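Long-range contact in glycoside Hydrolase (Bacteroides uniformis, PDB 5T99), which probably hydrolyses terminal galactose linkages in agarose-derived sugars, as a family 2 glycoside hydrolase that binds the inhibitor d-galacto-isofagomine: residues A[223-236]-A[245-257]. Residues are numbered along the deposited sequence; the frame is centred on the assembly and turned at random.
Sequences IINAQGETVAILND and QGKTLAYINMLNP. With EDO (1,2-ethanediol), chain D; EDO (1,2-ethanediol), chain E.
Asp236 and Thr248 share the one hydrogen bond between the two segments, at one end of an otherwise apolar contact. Two edge strands meet here, with Ile223 joining from the neighbouring strand 215-224. Thr248 OG1 donates to Asp236 OD2 at 2.7 Å. The hydroxyl meets the carboxylate on its syn side, 30° out of the plane. Asp236 reaches it because CG lies anti to the backbone N (chi1 -162°). The methyl of Ala250 lies beside the same carboxylate, with Ala250 CB 3.6 Å from Asp236 OD2. With an alanine here, the Thr248 hydroxyl would probably lose its main acceptor, keeping a weak bond to Asn237 O, and Ala250 would lose a neighbour.

Strand 230-240 is the outer strand of one sheet and strand 245-255 the outer strand of another. Segments 230-236 and 245-255 run antiparallel at 157°, their axes 7.3 Å apart at closest approach. Each backbone pairs within its own sheet, Leu234 with His221 and Thr248 with Thr205. The contact is therefore made by side chains, as between the sheets of a beta sandwich.

Leu234 lies over the opposite strand. Leu234 CD2 meets Ala250 CB at 3.6 Å, and CD1 lies against the carbonyl of Tyr251. Ile252 extends CG1 anti to its backbone N. This carries Ile252 CD1 between Ala232 CB, 3.8 Å away, and Leu234 CB. The other branch, Ile252 CG2, packs on Ile223 CD1 at 3.7 Å. Met254 turns its end toward Ile223. Met254 CE reaches Ile223 CG2 at 3.5 Å and also touches Val231 CG2. Val231 and Ala232 form a classic beta bulge opposite Ile223. Beyond Met254, a 1,2-ethanediol, probably from the crystallisation liquor, hydrogen-bonds to the backbone N and O of Leu255.

Met254 and Ile223 also touch Tyr268. Apolar packing, buried around these two but more open elsewhere, probably holds most of this surface edge, with one directional bond at its Asp236 end.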
ATOM      1  N   ILE A 223      14.561 -17.031  18.901  1.00 16.22           N
ATOM      2  CA  ILE A 223      14.240 -15.626  18.707  1.00 16.64           C
ATOM      3  C   ILE A 223      15.514 -14.899  18.354  1.00 17.00           C
ATOM      4  O   ILE A 223      16.456 -14.866  19.139  1.00 16.90           O
ATOM      5  CB  ILE A 223      13.571 -15.008  19.943  1.00 16.77           C
ATOM      6  CG1 ILE A 223      12.190 -15.650  20.115  1.00 17.02           C
ATOM      7  CG2 ILE A 223      13.432 -13.499  19.774  1.00 16.65           C
ATOM      8  CD1 ILE A 223      11.484 -15.297  21.398  1.00 17.42           C
ATOM      9  N   ILE A 224      15.523 -14.308  17.164  1.00 17.78           N
ATOM     10  CA  ILE A 224      16.740 -13.788  16.556  1.00 18.00           C
ATOM     11  C   ILE A 224      16.600 -12.277  16.416  1.00 18.48           C
ATOM     12  O   ILE A 224      15.572 -11.773  15.942  1.00 18.52           O
ATOM     13  CB  ILE A 224      16.975 -14.443  15.184  1.00 17.99           C
ATOM     14  CG1 ILE A 224      17.132 -15.966  15.337  1.00 17.66           C
ATOM     15  CG2 ILE A 224      18.179 -13.826  14.478  1.00 17.78           C
ATOM     16  CD1 ILE A 224      17.029 -16.708  14.015  1.00 17.99           C
ATOM     17  N   ASN A 225      17.643 -11.568  16.835  1.00 19.33           N
ATOM     18  CA  ASN A 225      17.659 -10.102  16.805  1.00 20.47           C
ATOM     19  C   ASN A 225      18.025  -9.563  15.420  1.00 21.10           C
ATOM     20  O   ASN A 225      18.282 -10.337  14.488  1.00 20.92           O
ATOM     21  CB  ASN A 225      18.527  -9.513  17.960  1.00 20.27           C
ATOM     22  CG  ASN A 225      20.035  -9.669  17.758  1.00 20.47           C
ATOM     23  OD1 ASN A 225      20.530 -10.037  16.692  1.00 20.74           O
ATOM     24  ND2 ASN A 225      20.775  -9.380  18.813  1.00 20.59           N
ATOM     25  N   ALA A 226      18.025  -8.237  15.310  1.00 22.44           N
ATOM     26  CA  ALA A 226      18.349  -7.526  14.081  1.00 24.08           C
ATOM     27  C   ALA A 226      19.744  -7.805  13.516  1.00 26.10           C
ATOM     28  O   ALA A 226      19.911  -7.678  12.310  1.00 26.66           O
ATOM     29  CB  ALA A 226      18.166  -6.025  14.281  1.00 24.22           C
ATOM     30  N   GLN A 227      20.720  -8.186  14.355  1.00 27.53           N
ATOM     31  CA  GLN A 227      22.074  -8.540  13.861  1.00 29.63           C
ATOM     32  C   GLN A 227      22.222 -10.014  13.458  1.00 28.95           C
ATOM     33  O   GLN A 227      23.332 -10.438  13.122  1.00 29.56           O
ATOM     34  CB  GLN A 227      23.213  -8.213  14.857  1.00 31.93           C
ATOM     35  CG  GLN A 227      23.000  -7.105  15.879  1.00 34.68           C
ATOM     36  CD  GLN A 227      22.423  -5.845  15.300  1.00 37.91           C
ATOM     37  OE1 GLN A 227      22.642  -5.516  14.135  1.00 41.54           O
ATOM     38  NE2 GLN A 227      21.671  -5.126  16.114  1.00 41.10           N
ATOM     39  N   GLY A 228      21.140 -10.796  13.504  1.00 27.74           N
ATOM     40  CA  GLY A 228      21.194 -12.227  13.181  1.00 26.52           C
ATOM     41  C   GLY A 228      21.584 -13.159  14.324  1.00 26.22           C
ATOM     42  O   GLY A 228      21.704 -14.359  14.097  1.00 25.30           O
ATOM     43  N   GLU A 229      21.740 -12.639  15.549  1.00 26.76           N
ATOM     44  CA  GLU A 229      22.145 -13.462  16.711  1.00 27.75           C
ATOM     45  C   GLU A 229      20.927 -13.983  17.500  1.00 25.25           C
ATOM     46  O   GLU A 229      20.012 -13.222  17.828  1.00 24.41           O
ATOM     47  CB  GLU A 229      23.098 -12.684  17.647  1.00 31.23           C
ATOM     48  CG  GLU A 229      24.510 -12.433  17.078  1.00 34.88           C
ATOM     49  CD  GLU A 229      25.462 -13.646  17.177  1.00 38.65           C
ATOM     50  OE1 GLU A 229      26.560 -13.486  17.751  1.00 44.31           O
ATOM     51  OE2 GLU A 229      25.146 -14.762  16.689  1.00 39.58           O
ATOM     52  N   THR A 230      20.918 -15.282  17.790  1.00 22.65           N
ATOM     53  CA  THR A 230      19.866 -15.892  18.597  1.00 21.67           C
ATOM     54  C   THR A 230      20.039 -15.416  20.026  1.00 20.13           C
ATOM     55  O   THR A 230      21.080 -15.668  20.626  1.00 20.01           O
ATOM     56  CB  THR A 230      19.930 -17.436  18.587  1.00 22.36           C
ATOM     57  OG1 THR A 230      19.830 -17.942  17.246  1.00 21.89           O
ATOM     58  CG2 THR A 230      18.802 -18.023  19.436  1.00 22.76           C
ATOM     59  N   VAL A 231      19.036 -14.710  20.545  1.00 18.70           N
ATOM     60  CA  VAL A 231      19.079 -14.129  21.906  1.00 17.98           C
ATOM     61  C   VAL A 231      18.193 -14.851  22.933  1.00 17.02           C
ATOM     62  O   VAL A 231      18.288 -14.584  24.128  1.00 16.40           O
ATOM     63  CB  VAL A 231      18.747 -12.616  21.891  1.00 17.88           C
ATOM     64  CG1 VAL A 231      19.692 -11.880  20.957  1.00 17.74           C
ATOM     65  CG2 VAL A 231      17.285 -12.341  21.506  1.00 18.03           C
ATOM     66  N   ALA A 232      17.336 -15.754  22.474  1.00 16.73           N
ATOM     67  CA  ALA A 232      16.512 -16.559  23.383  1.00 17.06           C
ATOM     68  C   ALA A 232      15.996 -17.782  22.651  1.00 17.08           C
ATOM     69  O   ALA A 232      15.771 -17.731  21.439  1.00 17.42           O
ATOM     70  CB  ALA A 232      15.346 -15.747  23.939  1.00 16.86           C
ATOM     71  N   ILE A 233      15.833 -18.875  23.396  1.00 17.01           N
ATOM     72  CA  ILE A 233      15.299 -20.124  22.866  1.00 16.81           C
ATOM     73  C   ILE A 233      14.188 -20.619  23.792  1.00 16.84           C
ATOM     74  O   ILE A 233      14.378 -20.702  25.013  1.00 16.64           O
ATOM     75  CB  ILE A 233      16.401 -21.194  22.689  1.00 16.70           C
ATOM     76  CG1 ILE A 233      17.265 -20.844  21.474  1.00 16.50           C
ATOM     77  CG2 ILE A 233      15.788 -22.594  22.534  1.00 16.91           C
ATOM     78  CD1 ILE A 233      18.445 -21.774  21.247  1.00 16.60           C
ATOM     79  N   LEU A 234      13.027 -20.919  23.202  1.00 16.77           N
ATOM     80  CA  LEU A 234      11.879 -21.419  23.946  1.00 16.56           C
ATOM     81  C   LEU A 234      11.577 -22.798  23.402  1.00 16.88           C
ATOM     82  O   LEU A 234      11.394 -22.964  22.192  1.00 17.29           O
ATOM     83  CB  LEU A 234      10.661 -20.515  23.779  1.00 16.38           C
ATOM     84  CG  LEU A 234       9.326 -21.042  24.352  1.00 16.46           C
ATOM     85  CD1 LEU A 234       9.399 -21.355  25.846  1.00 15.99           C
ATOM     86  CD2 LEU A 234       8.211 -20.040  24.066  1.00 16.61           C
ATOM     87  N   ASN A 235      11.536 -23.777  24.299  1.00 16.44           N
ATOM     88  CA  ASN A 235      11.183 -25.129  23.947  1.00 16.82           C
ATOM     89  C   ASN A 235       9.712 -25.405  24.265  1.00 17.14           C
ATOM     90  O   ASN A 235       9.131 -24.845  25.214  1.00 17.58           O
ATOM     91  CB  ASN A 235      12.107 -26.121  24.655  1.00 16.70           C
ATOM     92  CG  ASN A 235      13.447 -26.259  23.952  1.00 17.02           C
ATOM     93  OD1 ASN A 235      13.530 -26.830  22.862  1.00 17.24           O
ATOM     94  ND2 ASN A 235      14.499 -25.724  24.560  1.00 16.98           N
ATOM     95  N   ASP A 236       9.118 -26.260  23.446  1.00 16.92           N
ATOM     96  CA  ASP A 236       7.732 -26.673  23.611  1.00 17.15           C
ATOM     97  C   ASP A 236       7.616 -28.065  23.005  1.00 17.46           C
ATOM     98  O   ASP A 236       8.609 -28.599  22.509  1.00 17.42           O
ATOM     99  CB  ASP A 236       6.803 -25.652  22.923  1.00 16.54           C
ATOM    100  CG  ASP A 236       5.359 -25.743  23.387  1.00 16.40           C
ATOM    101  OD1 ASP A 236       5.086 -26.485  24.365  1.00 15.77           O
ATOM    102  OD2 ASP A 236       4.489 -25.076  22.757  1.00 16.17           O
ATOM    103  N   GLN A 245      -3.951 -32.729  13.206  1.00 28.92           N
ATOM    104  CA  GLN A 245      -3.247 -31.476  13.429  1.00 27.68           C
ATOM    105  C   GLN A 245      -3.463 -31.087  14.889  1.00 26.06           C
ATOM    106  O   GLN A 245      -4.571 -31.198  15.397  1.00 25.56           O
ATOM    107  CB  GLN A 245      -3.874 -30.432  12.524  1.00 27.58           C
ATOM    108  CG  GLN A 245      -3.158 -29.109  12.422  1.00 27.78           C
ATOM    109  CD  GLN A 245      -4.043 -28.047  11.776  1.00 26.65           C
ATOM    110  OE1 GLN A 245      -4.987 -27.545  12.401  1.00 26.48           O
ATOM    111  NE2 GLN A 245      -3.745 -27.702  10.533  1.00 25.01           N
ATOM    112  N   GLY A 246      -2.400 -30.655  15.559  1.00 24.17           N
ATOM    113  CA  GLY A 246      -2.479 -30.235  16.962  1.00 23.02           C
ATOM    114  C   GLY A 246      -1.870 -28.863  17.172  1.00 21.43           C
ATOM    115  O   GLY A 246      -1.083 -28.403  16.341  1.00 21.01           O
ATOM    116  N   LYS A 247      -2.245 -28.221  18.279  1.00 19.88           N
ATOM    117  CA  LYS A 247      -1.746 -26.888  18.645  1.00 19.29           C
ATOM    118  C   LYS A 247      -1.202 -26.872  20.056  1.00 18.44           C
ATOM    119  O   LYS A 247      -1.705 -27.566  20.932  1.00 18.04           O
ATOM    120  CB  LYS A 247      -2.854 -25.840  18.562  1.00 19.95           C
ATOM    121  CG  LYS A 247      -3.343 -25.544  17.152  1.00 20.58           C
ATOM    122  CD  LYS A 247      -4.638 -24.759  17.183  1.00 20.38           C
ATOM    123  CE  LYS A 247      -4.991 -24.273  15.801  1.00 21.28           C
ATOM    124  NZ  LYS A 247      -6.343 -23.652  15.772  1.00 22.22           N
ATOM    125  N   THR A 248      -0.200 -26.032  20.274  1.00 17.82           N
ATOM    126  CA  THR A 248       0.420 -25.884  21.572  1.00 17.65           C
ATOM    127  C   THR A 248       0.827 -24.442  21.770  1.00 17.89           C
ATOM    128  O   THR A 248       1.139 -23.745  20.811  1.00 17.82           O
ATOM    129  CB  THR A 248       1.642 -26.828  21.731  1.00 17.35           C
ATOM    130  OG1 THR A 248       2.255 -26.627  23.012  1.00 16.47           O
ATOM    131  CG2 THR A 248       2.667 -26.615  20.611  1.00 17.18           C
ATOM    132  N   LEU A 249       0.830 -24.027  23.034  1.00 18.72           N
ATOM    133  CA  LEU A 249       1.135 -22.669  23.451  1.00 19.08           C
ATOM    134  C   LEU A 249       2.245 -22.656  24.496  1.00 18.65           C
ATOM    135  O   LEU A 249       2.249 -23.461  25.423  1.00 19.25           O
ATOM    136  CB  LEU A 249      -0.117 -22.024  24.035  1.00 20.11           C
ATOM    137  CG  LEU A 249      -0.987 -21.248  23.054  1.00 21.27           C
ATOM    138  CD1 LEU A 249      -2.370 -21.016  23.647  1.00 22.22           C
ATOM    139  CD2 LEU A 249      -0.327 -19.920  22.697  1.00 21.43           C
ATOM    140  N   ALA A 250       3.180 -21.730  24.330  1.00 18.14           N
ATOM    141  CA  ALA A 250       4.271 -21.513  25.275  1.00 17.34           C
ATOM    142  C   ALA A 250       4.610 -20.026  25.289  1.00 16.94           C
ATOM    143  O   ALA A 250       4.184 -19.291  24.412  1.00 17.22           O
ATOM    144  CB  ALA A 250       5.485 -22.314  24.845  1.00 17.35           C
ATOM    145  N   TYR A 251       5.396 -19.591  26.265  1.00 16.41           N
ATOM    146  CA  TYR A 251       5.840 -18.195  26.338  1.00 16.22           C
ATOM    147  C   TYR A 251       7.276 -18.132  26.842  1.00 16.41           C
ATOM    148  O   TYR A 251       7.773 -19.054  27.493  1.00 16.83           O
ATOM    149  CB  TYR A 251       4.930 -17.355  27.250  1.00 15.97           C
ATOM    150  CG  TYR A 251       5.113 -17.724  28.698  1.00 15.55           C
ATOM    151  CD1 TYR A 251       5.971 -16.994  29.525  1.00 15.21           C
ATOM    152  CD2 TYR A 251       4.494 -18.857  29.220  1.00 15.24           C
ATOM    153  CE1 TYR A 251       6.183 -17.365  30.849  1.00 14.97           C
ATOM    154  CE2 TYR A 251       4.691 -19.234  30.538  1.00 15.28           C
ATOM    155  CZ  TYR A 251       5.535 -18.485  31.345  1.00 14.93           C
ATOM    156  OH  TYR A 251       5.720 -18.858  32.630  1.00 14.71           O
ATOM    157  N   ILE A 252       7.923 -17.017  26.554  1.00 16.73           N
ATOM    158  CA  ILE A 252       9.289 -16.784  26.987  1.00 16.76           C
ATOM    159  C   ILE A 252       9.467 -15.302  27.288  1.00 17.29           C
ATOM    160  O   ILE A 252       8.891 -14.448  26.600  1.00 17.34           O
ATOM    161  CB  ILE A 252      10.297 -17.285  25.931  1.00 16.60           C
ATOM    162  CG1 ILE A 252      11.737 -17.157  26.448  1.00 16.85           C
ATOM    163  CG2 ILE A 252      10.127 -16.550  24.604  1.00 16.52           C
ATOM    164  CD1 ILE A 252      12.772 -17.898  25.617  1.00 16.65           C
ATOM    165  N   ASN A 253      10.248 -15.014  28.330  1.00 18.26           N
ATOM    166  CA  ASN A 253      10.592 -13.646  28.726  1.00 18.64           C
ATOM    167  C   ASN A 253      11.714 -13.121  27.824  1.00 18.56           C
ATOM    168  O   ASN A 253      12.650 -13.856  27.492  1.00 19.20           O
ATOM    169  CB  ASN A 253      11.085 -13.596  30.183  1.00 19.04           C
ATOM    170  CG  ASN A 253      10.016 -13.973  31.201  1.00 20.32           C
ATOM    171  OD1 ASN A 253       8.812 -13.785  30.989  1.00 21.67           O
ATOM    172  ND2 ASN A 253      10.460 -14.494  32.336  1.00 20.67           N
ATOM    173  N   MET A 254      11.582 -11.862  27.418  1.00 18.18           N
ATOM    174  CA  MET A 254      12.644 -11.102  26.764  1.00 18.47           C
ATOM    175  C   MET A 254      12.940  -9.925  27.677  1.00 17.81           C
ATOM    176  O   MET A 254      12.122  -9.021  27.804  1.00 16.87           O
ATOM    177  CB  MET A 254      12.168 -10.565  25.402  1.00 19.36           C
ATOM    178  CG  MET A 254      11.727 -11.620  24.403  1.00 19.75           C
ATOM    179  SD  MET A 254      13.138 -12.504  23.766  1.00 20.41           S
ATOM    180  CE  MET A 254      13.750 -11.339  22.558  1.00 20.87           C
ATOM    181  N   LEU A 255      14.087  -9.958  28.348  1.00 18.12           N
ATOM    182  CA  LEU A 255      14.504  -8.835  29.200  1.00 18.15           C
ATOM    183  C   LEU A 255      15.085  -7.704  28.344  1.00 17.61           C
ATOM    184  O   LEU A 255      15.693  -7.957  27.303  1.00 17.77           O
ATOM    185  CB  LEU A 255      15.499  -9.293  30.276  1.00 18.02           C
ATOM    186  CG  LEU A 255      15.075 -10.482  31.160  1.00 18.10           C
ATOM    187  CD1 LEU A 255      16.109 -10.708  32.260  1.00 18.01           C
ATOM    188  CD2 LEU A 255      13.682 -10.317  31.767  1.00 17.42           C
ATOM    189  N   ASN A 256      14.860  -6.465  28.777  1.00 17.34           N
ATOM    190  CA  ASN A 256      15.331  -5.266  28.068  1.00 17.61           C
ATOM    191  C   ASN A 256      15.054  -5.310  26.563  1.00 17.56           C
ATOM    192  O   ASN A 256      15.959  -5.103  25.748  1.00 16.70           O
ATOM    193  CB  ASN A 256      16.820  -5.069  28.337  1.00 17.66           C
ATOM    194  CG  ASN A 256      17.125  -4.999  29.817  1.00 17.84           C
ATOM    195  OD1 ASN A 256      17.816  -5.867  30.367  1.00 18.25           O
ATOM    196  ND2 ASN A 256      16.590  -3.979  30.480  1.00 17.54           N
ATOM    197  N   PRO A 257      13.788  -5.593  26.193  1.00 17.57           N
ATOM    198  CA  PRO A 257      13.444  -5.790  24.786  1.00 17.69           C
ATOM    199  C   PRO A 257      13.622  -4.529  23.938  1.00 17.49           C
ATOM    200  O   PRO A 257      13.528  -3.413  24.451  1.00 16.55           O
ATOM    201  CB  PRO A 257      11.964  -6.176  24.851  1.00 17.30           C
ATOM    202  CG  PRO A 257      11.477  -5.442  26.056  1.00 17.47           C
ATOM    203  CD  PRO A 257      12.587  -5.620  27.044  1.00 17.24           C
TER
HETATM  204  C1  EDO D 902      16.804 -10.516  25.251  1.00 19.65           C
HETATM  205  O1  EDO D 902      15.659  -9.669  25.158  1.00 18.38           O
HETATM  206  C2  EDO D 902      16.481 -11.852  25.925  1.00 19.92           C
HETATM  207  O2  EDO D 902      16.315 -11.731  27.348  1.00 21.20           O
HETATM  208  C1  EDO E 903      20.208  -6.999  26.589  1.00 27.05           C
HETATM  209  O1  EDO E 903      19.813  -8.040  25.681  1.00 27.62           O
HETATM  210  C2  EDO E 903      20.420  -7.583  27.988  1.00 26.87           C
HETATM  211  O2  EDO E 903      19.171  -7.928  28.610  1.00 25.77           O